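Local atomic coordinates of sialidase domain-containing protein (Dyadobacter fermentans, PDB entry 5HX0), a protein that is of unknown function but forms a six-bladed beta-propeller of the sialidase type and may bind or cleave a glycan. Residues F263-V268 with L366-A371; G329-P334 with S382-V387. All coordinates share one frame; numbering follows the deposited sequence.

Interaction 1. Residues F263-V268 with L366-A371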
loop_
_atom_site.group_PDB
_atom_site.type_symbol
_atom_site.label_atom_id
_atom_site.label_comp_id
_atom_site.label_asym_id
_atom_site.label_seq_id
_atom_site.Cartn_x
_atom_site.Cartn_y
_atom_site.Cartn_z
ATOM N N PHE A 263 -15.201 -27.320 -2.991
ATOM C CA PHE A 263 -14.116 -27.362 -2.019
ATOM C C PHE A 263 -13.260 -26.133 -2.281
ATOM O O PHE A 263 -12.897 -25.874 -3.432
ATOM C CB PHE A 263 -13.301 -28.650 -2.171
ATOM C CG PHE A 263 -14.133 -29.885 -2.045
ATOM C CD1 PHE A 263 -14.447 -30.391 -0.794
ATOM C CD2 PHE A 263 -14.652 -30.499 -3.174
ATOM C CE1 PHE A 263 -15.263 -31.531 -0.672
ATOM C CE2 PHE A 263 -15.448 -31.617 -3.067
ATOM C CZ PHE A 263 -15.753 -32.138 -1.810
ATOM N N ASN A 264 -12.987 -25.347 -1.238
ATOM C CA ASN A 264 -12.207 -24.132 -1.462
ATOM C C ASN A 264 -11.057 -24.045 -0.463
ATOM O O ASN A 264 -9.974 -24.583 -0.728
ATOM C CB ASN A 264 -13.108 -22.869 -1.452
ATOM C CG ASN A 264 -14.178 -22.873 -0.343
ATOM O OD1 ASN A 264 -13.853 -22.896 0.843
ATOM N ND2 ASN A 264 -15.446 -22.784 -0.732
ATOM N N GLU A 265 -11.260 -23.409 0.688
ATOM C CA GLU A 265 -10.134 -23.177 1.605
ATOM C C GLU A 265 -9.647 -24.491 2.218
ATOM O O GLU A 265 -10.447 -25.297 2.699
ATOM C CB GLU A 265 -10.565 -22.193 2.692
ATOM C CG GLU A 265 -10.855 -20.869 2.080
ATOM C CD GLU A 265 -11.452 -19.879 3.043
ATOM O OE1 GLU A 265 -11.952 -20.279 4.120
ATOM O OE2 GLU A 265 -11.431 -18.686 2.711
ATOM N N ALA A 266 -8.336 -24.720 2.186
ATOM C CA ALA A 266 -7.783 -26.014 2.569
ATOM C C ALA A 266 -6.437 -25.817 3.238
ATOM O O ALA A 266 -5.604 -25.058 2.732
ATOM C CB ALA A 266 -7.617 -26.917 1.338
ATOM N N SER A 267 -6.223 -26.498 4.363
ATOM C CA SER A 267 -4.900 -26.603 4.977
ATOM C C SER A 267 -4.363 -28.009 4.767
ATOM O O SER A 267 -5.112 -28.983 4.871
ATOM C CB SER A 267 -4.957 -26.282 6.474
ATOM O OG SER A 267 -5.043 -24.872 6.688
ATOM N N VAL A 268 -3.072 -28.126 4.487
ATOM C CA VAL A 268 -2.484 -29.420 4.175
ATOM C C VAL A 268 -1.513 -29.788 5.288
ATOM O O VAL A 268 -0.999 -28.919 6.004
ATOM C CB VAL A 268 -1.809 -29.428 2.782
ATOM C CG1 VAL A 268 -0.500 -28.591 2.764
ATOM C CG2 VAL A 268 -1.591 -30.880 2.295
ATOM N N LEU A 366 -16.008 -13.470 11.423
ATOM C CA LEU A 366 -14.987 -13.827 12.407
ATOM C C LEU A 366 -14.429 -15.179 11.992
ATOM O O LEU A 366 -14.904 -15.785 11.030
ATOM C CB LEU A 366 -15.561 -13.868 13.840
ATOM C CG LEU A 366 -16.874 -14.637 14.072
ATOM C CD1 LEU A 366 -16.698 -16.169 13.998
ATOM C CD2 LEU A 366 -17.525 -14.272 15.434
ATOM N N GLY A 367 -13.446 -15.674 12.752
ATOM C CA GLY A 367 -12.934 -17.016 12.550
ATOM C C GLY A 367 -11.550 -17.089 11.937
ATOM O O GLY A 367 -10.645 -16.336 12.320
ATOM N N TYR A 368 -11.371 -17.994 10.977
ATOM C CA TYR A 368 -10.079 -18.228 10.339
ATOM C C TYR A 368 -8.945 -18.418 11.359
ATOM O O TYR A 368 -7.934 -17.712 11.290
ATOM C CB TYR A 368 -9.747 -17.087 9.384
ATOM C CG TYR A 368 -10.526 -17.103 8.078
ATOM C CD1 TYR A 368 -11.919 -17.050 8.061
ATOM C CD2 TYR A 368 -9.858 -17.203 6.859
ATOM C CE1 TYR A 368 -12.641 -17.073 6.861
ATOM C CE2 TYR A 368 -10.558 -17.227 5.661
ATOM C CZ TYR A 368 -11.946 -17.164 5.668
ATOM O OH TYR A 368 -12.618 -17.183 4.467
ATOM N N PRO A 369 -9.079 -19.361 12.285
ATOM C CA PRO A 369 -8.013 -19.530 13.279
ATOM C C PRO A 369 -6.731 -20.100 12.679
ATOM O O PRO A 369 -6.725 -20.795 11.662
ATOM C CB PRO A 369 -8.624 -20.484 14.320
ATOM C CG PRO A 369 -9.611 -21.296 13.512
ATOM C CD PRO A 369 -10.178 -20.319 12.497
ATOM N N TRP A 370 -5.635 -19.814 13.371
ATOM C CA TRP A 370 -4.302 -20.251 12.976
ATOM C C TRP A 370 -3.475 -20.368 14.248
ATOM O O TRP A 370 -3.346 -19.387 14.987
ATOM C CB TRP A 370 -3.677 -19.240 11.992
ATOM C CG TRP A 370 -2.512 -19.770 11.197
ATOM C CD1 TRP A 370 -1.287 -20.146 11.673
ATOM C CD2 TRP A 370 -2.475 -19.967 9.781
ATOM N NE1 TRP A 370 -0.474 -20.565 10.618
ATOM C CE2 TRP A 370 -1.192 -20.460 9.451
ATOM C CE3 TRP A 370 -3.399 -19.749 8.751
ATOM C CZ2 TRP A 370 -0.813 -20.734 8.127
ATOM C CZ3 TRP A 370 -3.024 -20.026 7.455
ATOM C CH2 TRP A 370 -1.745 -20.511 7.149
ATOM N N ALA A 371 -2.934 -21.554 14.519
ATOM C CA ALA A 371 -2.267 -21.808 15.790
ATOM C C ALA A 371 -0.753 -21.829 15.625
ATOM O O ALA A 371 -0.226 -22.154 14.555
ATOM C CB ALA A 371 -2.733 -23.129 16.406
#
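E265 and Y368 meet through the ends of their side chains, the phenol of one against the carboxylate of the other. The Y368 hydroxyl donates a hydrogen bond to E265, with OH and OE2 2.6 Å apart, and OE2 receives it on its syn lone pair, the side facing its sister oxygen. OE1 therefore also lies close to the hydroxyl, 3.2 Å from Y368 OH. The two side chains run across each other at about a right angle, and carboxylate and ring planes are turned 83° apart. OE2 sits near the ring plane, at the edge, where it is 3.4 Å from Y368 CE2.

The backbones stay well apart: the closest CA atoms, those of E265 and Y368, are 10.0 Å from each other. E265 starts out toward its partner and is extended beyond CG. Y368 leaves its strand at an angle to the contact, and CG anti to the carbonyl carbon (chi1 -75°) carries the ring across.

Both segments belong to edge strands, 262-270 and 367-375, of different four-stranded antiparallel blades of a six-bladed propeller, and the bond bridges the middle of the ring of blades. A tyrosine paired with a glutamate close to arginines recalls the active site of sialidases, although no catalytic role is established for this protein. OE1 of E265 forms a salt bridge with R281, so each carboxylate oxygen has its own partner. A bound acetate lies about 3 Å from the Y368 side chain, and a tetraethylene glycol about 4 Å from that of E265; both probably come from the crystallisation liquor but may mark a pocket. Just before the glutamate, N264 folds its side chain back, and OD1 accepts the E265 backbone N-H at 2.6 Å.

Interaction 2. Residues G329-P334 with S382-V387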
loop_
_atom_site.group_PDB
_atom_site.type_symbol
_atom_site.label_atom_id
_atom_site.label_comp_id
_atom_site.label_asym_id
_atom_site.label_seq_id
_atom_site.Cartn_x
_atom_site.Cartn_y
_atom_site.Cartn_z
ATOM N N GLY A 329 -13.118 -22.102 12.537
ATOM C CA GLY A 329 -14.172 -21.183 12.902
ATOM C C GLY A 329 -15.509 -21.892 13.003
ATOM O O GLY A 329 -15.769 -22.896 12.331
ATOM N N TYR A 330 -16.370 -21.370 13.868
ATOM C CA TYR A 330 -17.706 -21.931 14.068
ATOM C C TYR A 330 -18.716 -20.814 13.834
ATOM O O TYR A 330 -19.082 -20.076 14.752
ATOM C CB TYR A 330 -17.862 -22.535 15.456
ATOM C CG TYR A 330 -19.096 -23.394 15.591
ATOM C CD1 TYR A 330 -19.171 -24.635 14.979
ATOM C CD2 TYR A 330 -20.190 -22.960 16.331
ATOM C CE1 TYR A 330 -20.311 -25.447 15.120
ATOM C CE2 TYR A 330 -21.321 -23.754 16.471
ATOM C CZ TYR A 330 -21.373 -24.992 15.867
ATOM O OH TYR A 330 -22.500 -25.772 16.014
ATOM N N ARG A 331 -19.189 -20.714 12.601
ATOM C CA ARG A 331 -20.084 -19.629 12.206
ATOM C C ARG A 331 -21.532 -20.072 12.308
ATOM O O ARG A 331 -22.317 -19.952 11.377
ATOM C CB ARG A 331 -19.731 -19.140 10.804
ATOM C CG ARG A 331 -18.432 -18.283 10.788
ATOM C CD ARG A 331 -17.811 -18.213 9.392
ATOM N NE ARG A 331 -16.843 -17.124 9.260
ATOM C CZ ARG A 331 -16.323 -16.701 8.103
ATOM N NH1 ARG A 331 -15.470 -15.680 8.101
ATOM N NH2 ARG A 331 -16.641 -17.289 6.949
ATOM N N HIS A 332 -21.860 -20.653 13.461
ATOM C CA HIS A 332 -23.225 -21.013 13.837
ATOM C C HIS A 332 -23.408 -20.608 15.290
ATOM O O HIS A 332 -22.439 -20.307 15.984
ATOM C CB HIS A 332 -23.477 -22.510 13.643
ATOM C CG HIS A 332 -22.988 -23.018 12.327
ATOM N ND1 HIS A 332 -23.750 -22.958 11.181
ATOM C CD2 HIS A 332 -21.791 -23.529 11.956
ATOM C CE1 HIS A 332 -23.058 -23.450 10.169
ATOM N NE2 HIS A 332 -21.861 -23.796 10.610
ATOM N N LYS A 333 -24.652 -20.580 15.760
ATOM C CA LYS A 333 -24.888 -20.269 17.174
ATOM C C LYS A 333 -24.372 -21.386 18.064
ATOM O O LYS A 333 -24.629 -22.561 17.807
ATOM C CB LYS A 333 -26.383 -20.038 17.458
ATOM C CG LYS A 333 -27.036 -18.952 16.610
ATOM C CD LYS A 333 -26.174 -17.687 16.518
ATOM C CE LYS A 333 -26.765 -16.502 17.299
ATOM N NZ LYS A 333 -25.823 -15.320 17.345
ATOM N N PRO A 334 -23.630 -21.036 19.113
ATOM C CA PRO A 334 -23.127 -19.704 19.454
ATOM C C PRO A 334 -21.830 -19.408 18.695
ATOM O O PRO A 334 -20.925 -20.250 18.704
ATOM C CB PRO A 334 -22.875 -19.806 20.955
ATOM C CG PRO A 334 -22.524 -21.232 21.168
ATOM C CD PRO A 334 -23.200 -22.049 20.086
ATOM N N SER A 382 -4.617 -18.132 17.253
ATOM C CA SER A 382 -5.081 -16.826 16.820
ATOM C C SER A 382 -6.270 -16.973 15.873
ATOM O O SER A 382 -6.517 -18.038 15.304
ATOM C CB SER A 382 -3.952 -16.051 16.116
ATOM O OG SER A 382 -3.740 -16.567 14.802
ATOM N N TYR A 383 -7.017 -15.882 15.712
ATOM C CA TYR A 383 -8.186 -15.828 14.837
ATOM C C TYR A 383 -8.568 -14.363 14.722
ATOM O O TYR A 383 -7.997 -13.512 15.406
ATOM C CB TYR A 383 -9.363 -16.677 15.365
ATOM C CG TYR A 383 -9.565 -16.583 16.862
ATOM C CD1 TYR A 383 -10.320 -15.548 17.425
ATOM C CD2 TYR A 383 -8.980 -17.520 17.722
ATOM C CE1 TYR A 383 -10.496 -15.460 18.805
ATOM C CE2 TYR A 383 -9.165 -17.439 19.104
ATOM C CZ TYR A 383 -9.910 -16.401 19.630
ATOM O OH TYR A 383 -10.079 -16.319 20.990
ATOM N N TYR A 384 -9.506 -14.053 13.824
ATOM C CA TYR A 384 -10.101 -12.730 13.901
ATOM C C TYR A 384 -11.508 -12.869 14.457
ATOM O O TYR A 384 -12.086 -13.968 14.507
ATOM C CB TYR A 384 -10.066 -11.963 12.555
ATOM C CG TYR A 384 -11.176 -12.264 11.554
ATOM C CD1 TYR A 384 -11.179 -13.452 10.833
ATOM C CD2 TYR A 384 -12.193 -11.325 11.293
ATOM C CE1 TYR A 384 -12.187 -13.732 9.882
ATOM C CE2 TYR A 384 -13.216 -11.601 10.345
ATOM C CZ TYR A 384 -13.192 -12.813 9.643
ATOM O OH TYR A 384 -14.182 -13.114 8.706
ATOM N N PHE A 385 -12.019 -11.757 14.977
ATOM C CA PHE A 385 -13.164 -11.861 15.869
ATOM C C PHE A 385 -13.931 -10.550 15.874
ATOM O O PHE A 385 -13.433 -9.509 15.437
ATOM C CB PHE A 385 -12.733 -12.223 17.300
ATOM C CG PHE A 385 -13.746 -13.056 18.027
ATOM C CD1 PHE A 385 -13.939 -14.379 17.666
ATOM C CD2 PHE A 385 -14.508 -12.515 19.064
ATOM C CE1 PHE A 385 -14.878 -15.174 18.325
ATOM C CE2 PHE A 385 -15.450 -13.276 19.724
ATOM C CZ PHE A 385 -15.649 -14.612 19.358
ATOM N N ASN A 386 -15.167 -10.624 16.361
ATOM C CA ASN A 386 -15.951 -9.443 16.687
ATOM C C ASN A 386 -16.918 -9.843 17.790
ATOM O O ASN A 386 -17.417 -10.975 17.810
ATOM C CB ASN A 386 -16.743 -8.864 15.504
ATOM C CG ASN A 386 -17.944 -9.718 15.134
ATOM O OD1 ASN A 386 -19.047 -9.514 15.648
ATOM N ND2 ASN A 386 -17.729 -10.714 14.256
ATOM N N VAL A 387 -17.146 -8.913 18.710
ATOM C CA VAL A 387 -18.205 -9.009 19.715
ATOM C C VAL A 387 -19.311 -8.032 19.313
ATOM O O VAL A 387 -19.085 -7.179 18.440
ATOM C CB VAL A 387 -17.655 -8.714 21.123
ATOM C CG1 VAL A 387 -16.627 -9.741 21.528
ATOM C CG2 VAL A 387 -17.065 -7.312 21.200
#
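R331 reaches out to Y384 from the loop that follows strand 324-330, at the centre of an inverse gamma turn. Y384 lies on strand 378-385 of the next propeller blade, the one completed by the N-terminal strand 42-51, so the contact spans two consecutive blades.

The meeting is polar and edge-on. NH1 of R331 lies 2.9 Å from OH of Y384, near the plane of both flat groups, while guanidinium and ring planes stand 86° apart. Other partners fix the two ends more clearly: R331 NE donates to the backbone oxygen of L366, and Y384 OH is hydrogen-bonded to D365 OD1.

Shape brings the groups together as well. From CG to NE the arginine is extended, which lets it cover the gap and cross the tyrosine at about a right angle. The Y384 ring also packs edge-to-face with F60, and both R331 and Y384 touch Y368.

Within the loop, H332 CD2 lies 4.0 Å above the Y330 ring plane, offset toward the rim, and the turn is closed by a weak backbone bond of 3.1 Å from H332 N to Y330 O.

How the interactions relate
The two interactions have centres 13 Å apart and share the final blade, where strands 367-375 and 378-385 pair antiparallel. Two probable backbone hydrogen bonds join them: W370 N to S382 O and G367 N to Y384 O, each 2.8 Å. Interaction 1 lies near the propeller axis, its centre 4 Å from that of the chain; interaction 2 lies farther out, at 15 Å. Y368 connects the two contacts, since the side chains of interaction 2 lie against the same tyrosine that meets E265 and the bound acetate. R331 thereby also tethers the residue just ahead of strand 367-375, which carries Y368. Along the chain the four segments alternate.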